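Local coordinates for extracellular solute-binding protein family 1 (Pseudothermotoga lettingae, PDB 5CI5) that binds alpha-D-tagatopyranose in a pocket and probably serves as the solute-binding component of an ABC sugar transporter, at residues 109-119 / 339-347; 375-386 / 401-412. All blocks are in the same frame, centred on the assembly; numbering follows the deposited sequence.

In the fold
Contact 1 joins a loop to a segment 220 residues further on; contact 2 pairs two helices separated by a short connection near the C terminus. The centres of the two contacts lie about 33 Å apart and their nearest atoms about 14 Å, so they do not touch. Neither contact touches the bound tagatose: the side chain of Met339 in contact 1 is about 9 Å from the sugar, that of Ile379 in contact 2 about 13 Å. Helix 376-391 nevertheless reaches the pocket residue Glu190 through hydrogen bonds of Tyr376 and Ser380.

Contact 1 of 2, residues 109-119 / 339-347; sequences WEGTAQIWPNL and MPTRMDVCK
The indole of Trp116 is sandwiched between two selenomethionines: CG of Met343 lies over the centre of one face, 3.4 Å from the centroid of the six-membered ring in a CH-pi contact, while CE of Met339 meets the opposite face toward its rim. At the edge, in the ring plane, sit Pro340 O and Cys346 SG, both reached by weak hydrogen bonds from Trp116 NE1. A further flat group, the Arg342 guanidinium, is held edge-on by two carboxylates. NH1 and NH2 grip Glu110 end-on, with Arg342 NH1 2.9 Å from Glu110 OE2, and the two planes are only 22° apart; NE and NH2 take Asp344 side-on, with Arg342 NH2 2.9 Å from Asp344 OD2. A bend at chi3 (70°) turns the Arg342 guanidinium back to the loop, although its CB points away from it. NH1 also donates to Thr323 O, which adds to the grip on a buried charge. A leucine in place of Arg342 would probably leave Glu110 and Asp344 without their shared counter-charge and free the Glu110 carboxylate to turn. The backbones of Ile115 and Arg342 form a single bridge, flanked by hydrogen bonds from Met343 N to Gln114 O (2.8 Å) and from Trp116 N to Thr341 O (3.1 Å). The contact thus joins the loop between helix 103-108 and strand 124-125 to the turn leading from strand 339-340 into helix 343-348. Helix 325-335 packs on Pro340, helix 355-363 covers Met339 and Cys346, and strand 128-138 pairs with strand 339-340.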
loop_
_atom_site.group_PDB
_atom_site.type_symbol
_atom_site.label_atom_id
_atom_site.label_comp_id
_atom_site.label_asym_id
_atom_site.label_seq_id
_atom_site.Cartn_x
_atom_site.Cartn_y
_atom_site.Cartn_z
ATOM N N TRP A 109 -5.191 -26.200 -3.350
ATOM C CA TRP A 109 -3.915 -25.651 -3.821
ATOM C C TRP A 109 -2.775 -25.876 -2.828
ATOM O O TRP A 109 -2.918 -25.531 -1.651
ATOM C CB TRP A 109 -4.066 -24.148 -4.088
ATOM C CG TRP A 109 -2.820 -23.509 -4.646
ATOM C CD1 TRP A 109 -2.056 -23.975 -5.680
ATOM C CD2 TRP A 109 -2.213 -22.281 -4.225
ATOM N NE1 TRP A 109 -1.001 -23.122 -5.918
ATOM C CE2 TRP A 109 -1.082 -22.070 -5.045
ATOM C CE3 TRP A 109 -2.510 -21.346 -3.234
ATOM C CZ2 TRP A 109 -0.250 -20.961 -4.897
ATOM C CZ3 TRP A 109 -1.686 -20.247 -3.088
ATOM C CH2 TRP A 109 -0.564 -20.070 -3.910
ATOM N N GLU A 110 -1.648 -26.412 -3.326
ATOM C CA GLU A 110 -0.432 -26.651 -2.516
ATOM C C GLU A 110 -0.016 -25.435 -1.731
ATOM O O GLU A 110 0.405 -25.533 -0.581
ATOM C CB GLU A 110 0.773 -27.062 -3.404
ATOM C CG GLU A 110 1.181 -26.032 -4.506
ATOM C CD GLU A 110 2.179 -24.912 -4.050
ATOM O OE1 GLU A 110 2.847 -25.040 -3.000
ATOM O OE2 GLU A 110 2.296 -23.894 -4.774
ATOM N N GLY A 111 -0.156 -24.279 -2.372
ATOM C CA GLY A 111 0.395 -23.042 -1.871
ATOM C C GLY A 111 -0.350 -22.378 -0.726
ATOM O O GLY A 111 0.187 -21.473 -0.078
ATOM N N THR A 112 -1.579 -22.809 -0.462
ATOM C CA THR A 112 -2.451 -22.051 0.431
ATOM C C THR A 112 -1.841 -21.873 1.824
ATOM O O THR A 112 -1.890 -20.778 2.391
ATOM C CB THR A 112 -3.821 -22.733 0.503
ATOM O OG1 THR A 112 -4.384 -22.734 -0.822
ATOM C CG2 THR A 112 -4.769 -22.034 1.465
ATOM N N ALA A 113 -1.272 -22.949 2.363
ATOM C CA ALA A 113 -0.680 -22.941 3.703
ATOM C C ALA A 113 0.592 -22.101 3.793
ATOM O O ALA A 113 1.077 -21.840 4.896
ATOM C CB ALA A 113 -0.392 -24.365 4.149
ATOM N N GLN A 114 1.131 -21.682 2.648
ATOM C CA GLN A 114 2.313 -20.801 2.616
ATOM C C GLN A 114 1.959 -19.306 2.638
ATOM O O GLN A 114 2.823 -18.489 2.884
ATOM C CB GLN A 114 3.179 -21.107 1.395
ATOM C CG GLN A 114 3.949 -22.445 1.539
ATOM C CD GLN A 114 4.801 -22.460 2.776
ATOM O OE1 GLN A 114 5.585 -21.544 3.005
ATOM N NE2 GLN A 114 4.618 -23.483 3.620
ATOM N N ILE A 115 0.701 -18.932 2.395
ATOM C CA ILE A 115 0.342 -17.506 2.403
ATOM C C ILE A 115 0.392 -17.024 3.846
ATOM O O ILE A 115 -0.121 -17.722 4.748
ATOM C CB ILE A 115 -1.078 -17.280 1.781
ATOM C CG1 ILE A 115 -1.099 -17.854 0.358
ATOM C CG2 ILE A 115 -1.516 -15.811 1.830
ATOM C CD1 ILE A 115 -0.135 -17.191 -0.583
ATOM N N TRP A 116 1.044 -15.884 4.091
ATOM C CA TRP A 116 1.059 -15.312 5.437
ATOM C C TRP A 116 -0.372 -15.216 5.977
ATOM O O TRP A 116 -1.239 -14.652 5.335
ATOM C CB TRP A 116 1.696 -13.937 5.456
ATOM C CG TRP A 116 3.136 -13.882 5.076
ATOM C CD1 TRP A 116 3.638 -13.457 3.891
ATOM C CD2 TRP A 116 4.262 -14.242 5.891
ATOM N NE1 TRP A 116 5.013 -13.539 3.909
ATOM C CE2 TRP A 116 5.418 -14.009 5.130
ATOM C CE3 TRP A 116 4.398 -14.737 7.197
ATOM C CZ2 TRP A 116 6.707 -14.246 5.629
ATOM C CZ3 TRP A 116 5.692 -14.985 7.688
ATOM C CH2 TRP A 116 6.814 -14.741 6.903
ATOM N N PRO A 117 -0.618 -15.753 7.172
ATOM C CA PRO A 117 -2.022 -15.895 7.581
ATOM C C PRO A 117 -2.760 -14.608 7.873
ATOM O O PRO A 117 -4.004 -14.633 7.821
ATOM C CB PRO A 117 -1.943 -16.734 8.867
ATOM C CG PRO A 117 -0.608 -17.248 8.946
ATOM C CD PRO A 117 0.302 -16.436 8.093
ATOM N N ASN A 118 -2.050 -13.531 8.200
ATOM C CA ASN A 118 -2.707 -12.278 8.463
ATOM C C ASN A 118 -3.276 -11.702 7.192
ATOM O O ASN A 118 -4.040 -10.749 7.231
ATOM C CB ASN A 118 -1.751 -11.291 9.138
ATOM C CG ASN A 118 -0.466 -11.049 8.352
ATOM O OD1 ASN A 118 0.112 -11.968 7.742
ATOM N ND2 ASN A 118 0.020 -9.807 8.407
ATOM N N LEU A 119 -2.938 -12.299 6.049
ATOM C CA LEU A 119 -3.486 -11.796 4.793
ATOM C C LEU A 119 -4.887 -12.355 4.503
ATOM O O LEU A 119 -5.634 -11.749 3.737
ATOM C CB LEU A 119 -2.544 -12.127 3.615
ATOM C CG LEU A 119 -1.130 -11.544 3.780
ATOM C CD1 LEU A 119 -0.215 -11.945 2.606
ATOM C CD2 LEU A 119 -1.185 -10.006 3.937
HETATM N N MSE A 339 7.141 -7.651 -1.284
HETATM C CA MSE A 339 7.231 -8.817 -0.438
HETATM C C MSE A 339 6.346 -9.945 -0.957
HETATM O O MSE A 339 5.158 -9.728 -1.247
HETATM C CB MSE A 339 6.827 -8.457 0.990
HETATM C CG MSE A 339 6.918 -9.584 1.973
HETATM SE SE MSE A 339 6.636 -8.847 3.758
HETATM C CE MSE A 339 6.120 -10.428 4.674
ATOM N N PRO A 340 6.918 -11.155 -1.072
ATOM C CA PRO A 340 6.077 -12.281 -1.466
ATOM C C PRO A 340 5.018 -12.555 -0.410
ATOM O O PRO A 340 5.309 -12.450 0.781
ATOM C CB PRO A 340 7.057 -13.473 -1.559
ATOM C CG PRO A 340 8.465 -12.862 -1.604
ATOM C CD PRO A 340 8.354 -11.508 -0.977
ATOM N N THR A 341 3.815 -12.909 -0.841
ATOM C CA THR A 341 2.805 -13.437 0.074
ATOM C C THR A 341 3.123 -14.868 0.527
ATOM O O THR A 341 2.533 -15.324 1.486
ATOM C CB THR A 341 1.419 -13.426 -0.557
ATOM O OG1 THR A 341 1.425 -14.205 -1.763
ATOM C CG2 THR A 341 1.018 -11.993 -0.856
ATOM N N ARG A 342 4.041 -15.553 -0.161
ATOM C CA ARG A 342 4.475 -16.903 0.232
ATOM C C ARG A 342 5.614 -16.875 1.259
ATOM O O ARG A 342 6.668 -16.288 1.017
ATOM C CB ARG A 342 4.961 -17.704 -0.971
ATOM C CG ARG A 342 3.926 -18.012 -2.065
ATOM C CD ARG A 342 4.589 -18.815 -3.179
ATOM N NE ARG A 342 4.902 -20.162 -2.687
ATOM C CZ ARG A 342 4.249 -21.276 -2.983
ATOM N NH1 ARG A 342 3.227 -21.285 -3.830
ATOM N NH2 ARG A 342 4.639 -22.415 -2.417
HETATM N N MSE A 343 5.403 -17.572 2.370
HETATM C CA MSE A 343 6.384 -17.679 3.446
HETATM C C MSE A 343 7.647 -18.386 2.961
HETATM O O MSE A 343 8.753 -17.916 3.227
HETATM C CB MSE A 343 5.798 -18.427 4.637
HETATM C CG MSE A 343 4.767 -17.630 5.363
HETATM SE SE MSE A 343 4.255 -18.431 7.048
HETATM C CE MSE A 343 3.203 -19.876 6.331
ATOM N N ASP A 344 7.485 -19.490 2.228
ATOM C CA ASP A 344 8.664 -20.246 1.799
ATOM C C ASP A 344 9.581 -19.390 0.910
ATOM O O ASP A 344 10.788 -19.444 1.085
ATOM C CB ASP A 344 8.294 -21.569 1.117
ATOM C CG ASP A 344 7.262 -21.443 -0.012
ATOM O OD1 ASP A 344 6.886 -20.318 -0.434
ATOM O OD2 ASP A 344 6.840 -22.529 -0.499
ATOM N N VAL A 345 9.043 -18.558 0.015
ATOM C CA VAL A 345 9.900 -17.675 -0.769
ATOM C C VAL A 345 10.599 -16.619 0.090
ATOM O O VAL A 345 11.793 -16.315 -0.116
ATOM C CB VAL A 345 9.092 -16.987 -1.886
ATOM C CG1 VAL A 345 9.934 -16.023 -2.652
ATOM C CG2 VAL A 345 8.529 -18.027 -2.827
ATOM N N CYS A 346 9.863 -16.041 1.037
ATOM C CA CYS A 346 10.449 -15.056 1.933
ATOM C C CYS A 346 11.625 -15.651 2.702
ATOM O O CYS A 346 12.630 -14.980 2.922
ATOM C CB CYS A 346 9.405 -14.538 2.917
ATOM S SG CYS A 346 8.174 -13.403 2.174
ATOM N N LYS A 347 11.492 -16.916 3.089
ATOM C CA LYS A 347 12.434 -17.560 3.989
ATOM C C LYS A 347 13.615 -18.141 3.222
ATOM O O LYS A 347 14.736 -18.197 3.742
ATOM C CB LYS A 347 11.747 -18.665 4.789
ATOM C CG LYS A 347 10.697 -18.164 5.785
ATOM C CD LYS A 347 9.802 -19.294 6.235
ATOM C CE LYS A 347 8.671 -18.800 7.141
ATOM N NZ LYS A 347 7.801 -19.956 7.537
HETATM O O HOH W 1 7.189 -21.560 5.305
#

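Contact 2 of 2, residues 375-386 / 401-412; sequences QYPQISEQIQTM and IKIAAENVNKIL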
loop_
_atom_site.group_PDB
_atom_site.type_symbol
_atom_site.label_atom_id
_atom_site.label_comp_id
_atom_site.label_asym_id
_atom_site.label_seq_id
_atom_site.Cartn_x
_atom_site.Cartn_y
_atom_site.Cartn_z
ATOM N N GLN A 375 -17.695 -0.984 3.288
ATOM C CA GLN A 375 -17.770 0.459 3.411
ATOM C C GLN A 375 -16.399 1.147 3.316
ATOM O O GLN A 375 -16.338 2.385 3.288
ATOM C CB GLN A 375 -18.402 0.847 4.748
ATOM C CG GLN A 375 -19.860 0.454 4.865
ATOM C CD GLN A 375 -20.070 -0.953 5.338
ATOM O OE1 GLN A 375 -19.134 -1.715 5.585
ATOM N NE2 GLN A 375 -21.339 -1.318 5.473
ATOM N N TYR A 376 -15.305 0.375 3.302
ATOM C CA TYR A 376 -14.003 0.991 3.525
ATOM C C TYR A 376 -13.675 2.069 2.448
ATOM O O TYR A 376 -13.216 3.160 2.781
ATOM C CB TYR A 376 -12.874 -0.044 3.612
ATOM C CG TYR A 376 -11.566 0.709 3.699
ATOM C CD1 TYR A 376 -11.259 1.448 4.839
ATOM C CD2 TYR A 376 -10.716 0.809 2.612
ATOM C CE1 TYR A 376 -10.117 2.197 4.913
ATOM C CE2 TYR A 376 -9.572 1.572 2.685
ATOM C CZ TYR A 376 -9.284 2.265 3.826
ATOM O OH TYR A 376 -8.175 3.062 3.891
ATOM N N PRO A 377 -13.887 1.785 1.153
ATOM C CA PRO A 377 -13.492 2.843 0.208
ATOM C C PRO A 377 -14.172 4.195 0.433
ATOM O O PRO A 377 -13.505 5.237 0.334
ATOM C CB PRO A 377 -13.880 2.243 -1.147
ATOM C CG PRO A 377 -13.637 0.770 -0.938
ATOM C CD PRO A 377 -14.137 0.505 0.480
ATOM N N GLN A 378 -15.456 4.183 0.781
ATOM C CA GLN A 378 -16.153 5.417 1.137
ATOM C C GLN A 378 -15.563 6.093 2.375
ATOM O O GLN A 378 -15.518 7.325 2.459
ATOM C CB GLN A 378 -17.631 5.127 1.394
ATOM C CG GLN A 378 -18.418 4.796 0.171
ATOM C CD GLN A 378 -19.794 4.281 0.562
ATOM O OE1 GLN A 378 -20.014 3.073 0.643
ATOM N NE2 GLN A 378 -20.698 5.197 0.869
ATOM N N ILE A 379 -15.161 5.287 3.357
ATOM C CA ILE A 379 -14.527 5.789 4.578
ATOM C C ILE A 379 -13.188 6.474 4.238
ATOM O O ILE A 379 -12.906 7.576 4.707
ATOM C CB ILE A 379 -14.332 4.630 5.592
ATOM C CG1 ILE A 379 -15.701 4.171 6.109
ATOM C CG2 ILE A 379 -13.395 5.047 6.747
ATOM C CD1 ILE A 379 -15.660 2.905 6.930
ATOM N N SER A 380 -12.387 5.838 3.398
ATOM C CA SER A 380 -11.097 6.389 2.984
ATOM C C SER A 380 -11.297 7.745 2.293
ATOM O O SER A 380 -10.574 8.706 2.541
ATOM C CB SER A 380 -10.366 5.417 2.068
ATOM O OG SER A 380 -9.170 6.024 1.656
ATOM N N GLU A 381 -12.333 7.839 1.469
ATOM C CA GLU A 381 -12.665 9.117 0.850
ATOM C C GLU A 381 -12.879 10.230 1.895
ATOM O O GLU A 381 -12.460 11.359 1.684
ATOM C CB GLU A 381 -13.915 8.974 -0.028
ATOM C CG GLU A 381 -14.561 10.291 -0.452
ATOM C CD GLU A 381 -13.637 11.172 -1.265
ATOM O OE1 GLU A 381 -12.631 10.646 -1.776
ATOM O OE2 GLU A 381 -13.924 12.393 -1.400
ATOM N N GLN A 382 -13.506 9.904 3.022
ATOM C CA GLN A 382 -13.708 10.891 4.085
ATOM C C GLN A 382 -12.400 11.340 4.746
ATOM O O GLN A 382 -12.242 12.514 5.103
ATOM C CB GLN A 382 -14.655 10.345 5.147
ATOM C CG GLN A 382 -16.053 10.111 4.613
ATOM C CD GLN A 382 -16.685 11.417 4.164
ATOM O OE1 GLN A 382 -16.537 12.450 4.829
ATOM N NE2 GLN A 382 -17.320 11.396 3.023
ATOM N N ILE A 383 -11.466 10.404 4.893
ATOM C CA ILE A 383 -10.185 10.695 5.513
ATOM C C ILE A 383 -9.372 11.596 4.559
ATOM O O ILE A 383 -8.762 12.592 4.974
ATOM C CB ILE A 383 -9.407 9.398 5.848
ATOM C CG1 ILE A 383 -10.206 8.526 6.833
ATOM C CG2 ILE A 383 -8.031 9.736 6.390
ATOM C CD1 ILE A 383 -10.484 9.193 8.170
ATOM N N GLN A 384 -9.385 11.267 3.263
ATOM C CA GLN A 384 -8.691 12.078 2.265
ATOM C C GLN A 384 -9.201 13.531 2.306
ATOM O O GLN A 384 -8.416 14.486 2.321
ATOM C CB GLN A 384 -8.886 11.490 0.866
ATOM C CG GLN A 384 -8.204 10.125 0.691
ATOM C CD GLN A 384 -8.700 9.372 -0.528
ATOM O OE1 GLN A 384 -8.853 8.141 -0.505
ATOM N NE2 GLN A 384 -9.013 10.106 -1.572
ATOM N N THR A 385 -10.521 13.688 2.299
ATOM C CA THR A 385 -11.126 15.009 2.298
ATOM C C THR A 385 -10.779 15.789 3.578
ATOM O O THR A 385 -10.439 16.964 3.532
ATOM C CB THR A 385 -12.653 14.884 2.121
ATOM O OG1 THR A 385 -12.932 14.317 0.831
ATOM C CG2 THR A 385 -13.345 16.257 2.253
HETATM N N MSE A 386 -10.826 15.100 4.708
HETATM C CA MSE A 386 -10.458 15.661 6.000
HETATM C C MSE A 386 -9.062 16.296 5.929
HETATM O O MSE A 386 -8.867 17.490 6.259
HETATM C CB MSE A 386 -10.509 14.558 7.056
HETATM C CG MSE A 386 -10.161 15.015 8.435
HETATM SE SE MSE A 386 -9.996 13.529 9.637
HETATM C CE MSE A 386 -8.404 12.717 8.879
ATOM N N ILE A 401 -12.190 16.879 11.449
ATOM C CA ILE A 401 -12.270 15.553 12.038
ATOM C C ILE A 401 -13.701 15.263 12.541
ATOM O O ILE A 401 -14.174 14.133 12.427
ATOM C CB ILE A 401 -11.197 15.405 13.169
ATOM C CG1 ILE A 401 -10.887 13.930 13.463
ATOM C CG2 ILE A 401 -11.613 16.165 14.422
ATOM C CD1 ILE A 401 -9.626 13.731 14.324
ATOM N N LYS A 402 -14.406 16.287 13.035
ATOM C CA LYS A 402 -15.821 16.151 13.370
ATOM C C LYS A 402 -16.661 15.701 12.183
ATOM O O LYS A 402 -17.427 14.720 12.290
ATOM C CB LYS A 402 -16.362 17.473 13.921
ATOM C CG LYS A 402 -17.873 17.437 14.206
ATOM C CD LYS A 402 -18.384 18.814 14.592
ATOM C CE LYS A 402 -19.893 18.828 14.791
ATOM N NZ LYS A 402 -20.677 18.645 13.529
ATOM N N ILE A 403 -16.526 16.410 11.063
ATOM C CA ILE A 403 -17.284 16.112 9.850
ATOM C C ILE A 403 -16.959 14.731 9.309
ATOM O O ILE A 403 -17.854 13.950 8.974
ATOM C CB ILE A 403 -17.016 17.173 8.776
ATOM C CG1 ILE A 403 -17.695 18.480 9.198
ATOM C CG2 ILE A 403 -17.538 16.700 7.406
ATOM C CD1 ILE A 403 -17.317 19.654 8.355
ATOM N N ALA A 404 -15.671 14.413 9.229
ATOM C CA ALA A 404 -15.266 13.122 8.707
ATOM C C ALA A 404 -15.845 11.973 9.517
ATOM O O ALA A 404 -16.336 10.991 8.965
ATOM C CB ALA A 404 -13.727 13.028 8.668
ATOM N N ALA A 405 -15.809 12.097 10.829
ATOM C CA ALA A 405 -16.288 11.029 11.692
ATOM C C ALA A 405 -17.805 10.902 11.583
ATOM O O ALA A 405 -18.333 9.798 11.533
ATOM C CB ALA A 405 -15.864 11.275 13.135
ATOM N N GLU A 406 -18.495 12.031 11.539
ATOM C CA GLU A 406 -19.943 12.010 11.355
ATOM C C GLU A 406 -20.324 11.343 10.034
ATOM O O GLU A 406 -21.247 10.528 9.979
ATOM C CB GLU A 406 -20.505 13.436 11.451
ATOM C CG GLU A 406 -20.522 13.917 12.907
ATOM C CD GLU A 406 -20.873 15.385 13.104
ATOM O OE1 GLU A 406 -20.939 16.152 12.123
ATOM O OE2 GLU A 406 -21.078 15.772 14.276
ATOM N N ASN A 407 -19.585 11.643 8.970
ATOM C CA ASN A 407 -19.871 11.047 7.677
ATOM C C ASN A 407 -19.563 9.559 7.673
ATOM O O ASN A 407 -20.275 8.758 7.059
ATOM C CB ASN A 407 -19.080 11.751 6.583
ATOM C CG ASN A 407 -19.607 13.135 6.289
ATOM O OD1 ASN A 407 -20.720 13.493 6.688
ATOM N ND2 ASN A 407 -18.804 13.934 5.594
ATOM N N VAL A 408 -18.488 9.171 8.347
ATOM C CA VAL A 408 -18.157 7.753 8.451
ATOM C C VAL A 408 -19.270 7.009 9.208
ATOM O O VAL A 408 -19.661 5.900 8.826
ATOM C CB VAL A 408 -16.795 7.558 9.132
ATOM C CG1 VAL A 408 -16.593 6.106 9.577
ATOM C CG2 VAL A 408 -15.683 7.987 8.185
ATOM N N ASN A 409 -19.799 7.608 10.265
ATOM C CA ASN A 409 -20.851 6.926 11.010
ATOM C C ASN A 409 -22.124 6.775 10.184
ATOM O O ASN A 409 -22.828 5.771 10.319
ATOM C CB ASN A 409 -21.142 7.659 12.321
ATOM C CG ASN A 409 -20.063 7.442 13.349
ATOM O OD1 ASN A 409 -19.290 6.485 13.270
ATOM N ND2 ASN A 409 -20.012 8.316 14.348
ATOM N N LYS A 410 -22.415 7.748 9.324
ATOM C CA LYS A 410 -23.571 7.647 8.435
ATOM C C LYS A 410 -23.348 6.545 7.389
ATOM O O LYS A 410 -24.256 5.768 7.081
ATOM C CB LYS A 410 -23.846 8.994 7.768
ATOM C CG LYS A 410 -24.431 10.039 8.747
ATOM C CD LYS A 410 -24.464 11.480 8.187
ATOM C CE LYS A 410 -24.849 12.519 9.272
ATOM N NZ LYS A 410 -26.242 12.340 9.817
ATOM N N ILE A 411 -22.130 6.472 6.871
ATOM C CA ILE A 411 -21.769 5.432 5.927
ATOM C C ILE A 411 -21.968 4.060 6.556
ATOM O O ILE A 411 -22.485 3.145 5.903
ATOM C CB ILE A 411 -20.300 5.606 5.467
ATOM C CG1 ILE A 411 -20.181 6.799 4.513
ATOM C CG2 ILE A 411 -19.762 4.334 4.821
ATOM C CD1 ILE A 411 -18.741 7.334 4.332
ATOM N N LEU A 412 -21.575 3.916 7.817
ATOM C CA LEU A 412 -21.618 2.624 8.481
ATOM C C LEU A 412 -23.045 2.252 8.876
ATOM O O LEU A 412 -23.352 1.077 9.067
ATOM C CB LEU A 412 -20.720 2.622 9.712
ATOM C CG LEU A 412 -19.230 2.617 9.330
ATOM C CD1 LEU A 412 -18.396 2.955 10.552
ATOM C CD2 LEU A 412 -18.785 1.297 8.728
HETATM O O HOH W 2 -23.609 0.766 5.761
#
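Gln382 reaches across to helix 397-413 as a knob set among Ala404, Asn407, Val408 and Ile411. Its CB rests 4.0 Å from CG2 of Val408. The next atom, CG, passes CD1 of Ile411 at 3.9 Å and also comes near CB of Asn407. There the chain bends, chi2 being -63°, which brings Gln382 CD over Asn407 CB, 3.4 Å away. At the tip, OE1 accepts a hydrogen bond of 2.8 Å from Asn407 ND2, with an N-H...O angle of 161°. The two amides stand perpendicular: the donor approaches from above the carbonyl plane of Gln382, yet OE1 lies in the amide plane of Asn407. This knobs-into-holes packing belongs to an antiparallel hairpin of helices 376-391 and 397-413; the axes of 376-386 and 401-412 approach to 9.2 Å, with 170° between their N-to-C directions. Ile379 CG2 packs against Val408 CG2, and Ile379 CD1 reaches Leu412 CD2. The Ile411 and Gln375 side chains pass each other in opposite directions, Ile411 CG2 lying 3.7 Å from Gln375 CB; a water bridges Gln375 NE2 and the carbonyl oxygen of Ile411. Near the other end, SE of Met386 lies 3.9 Å from CB of Ala404 and touches Ile401 as well, while Leu226 of helix 220-234 packs on both Met386 and Ile401. Thr193 and Tyr196 of helix 190-202 touch Ile383 of helix 376-391.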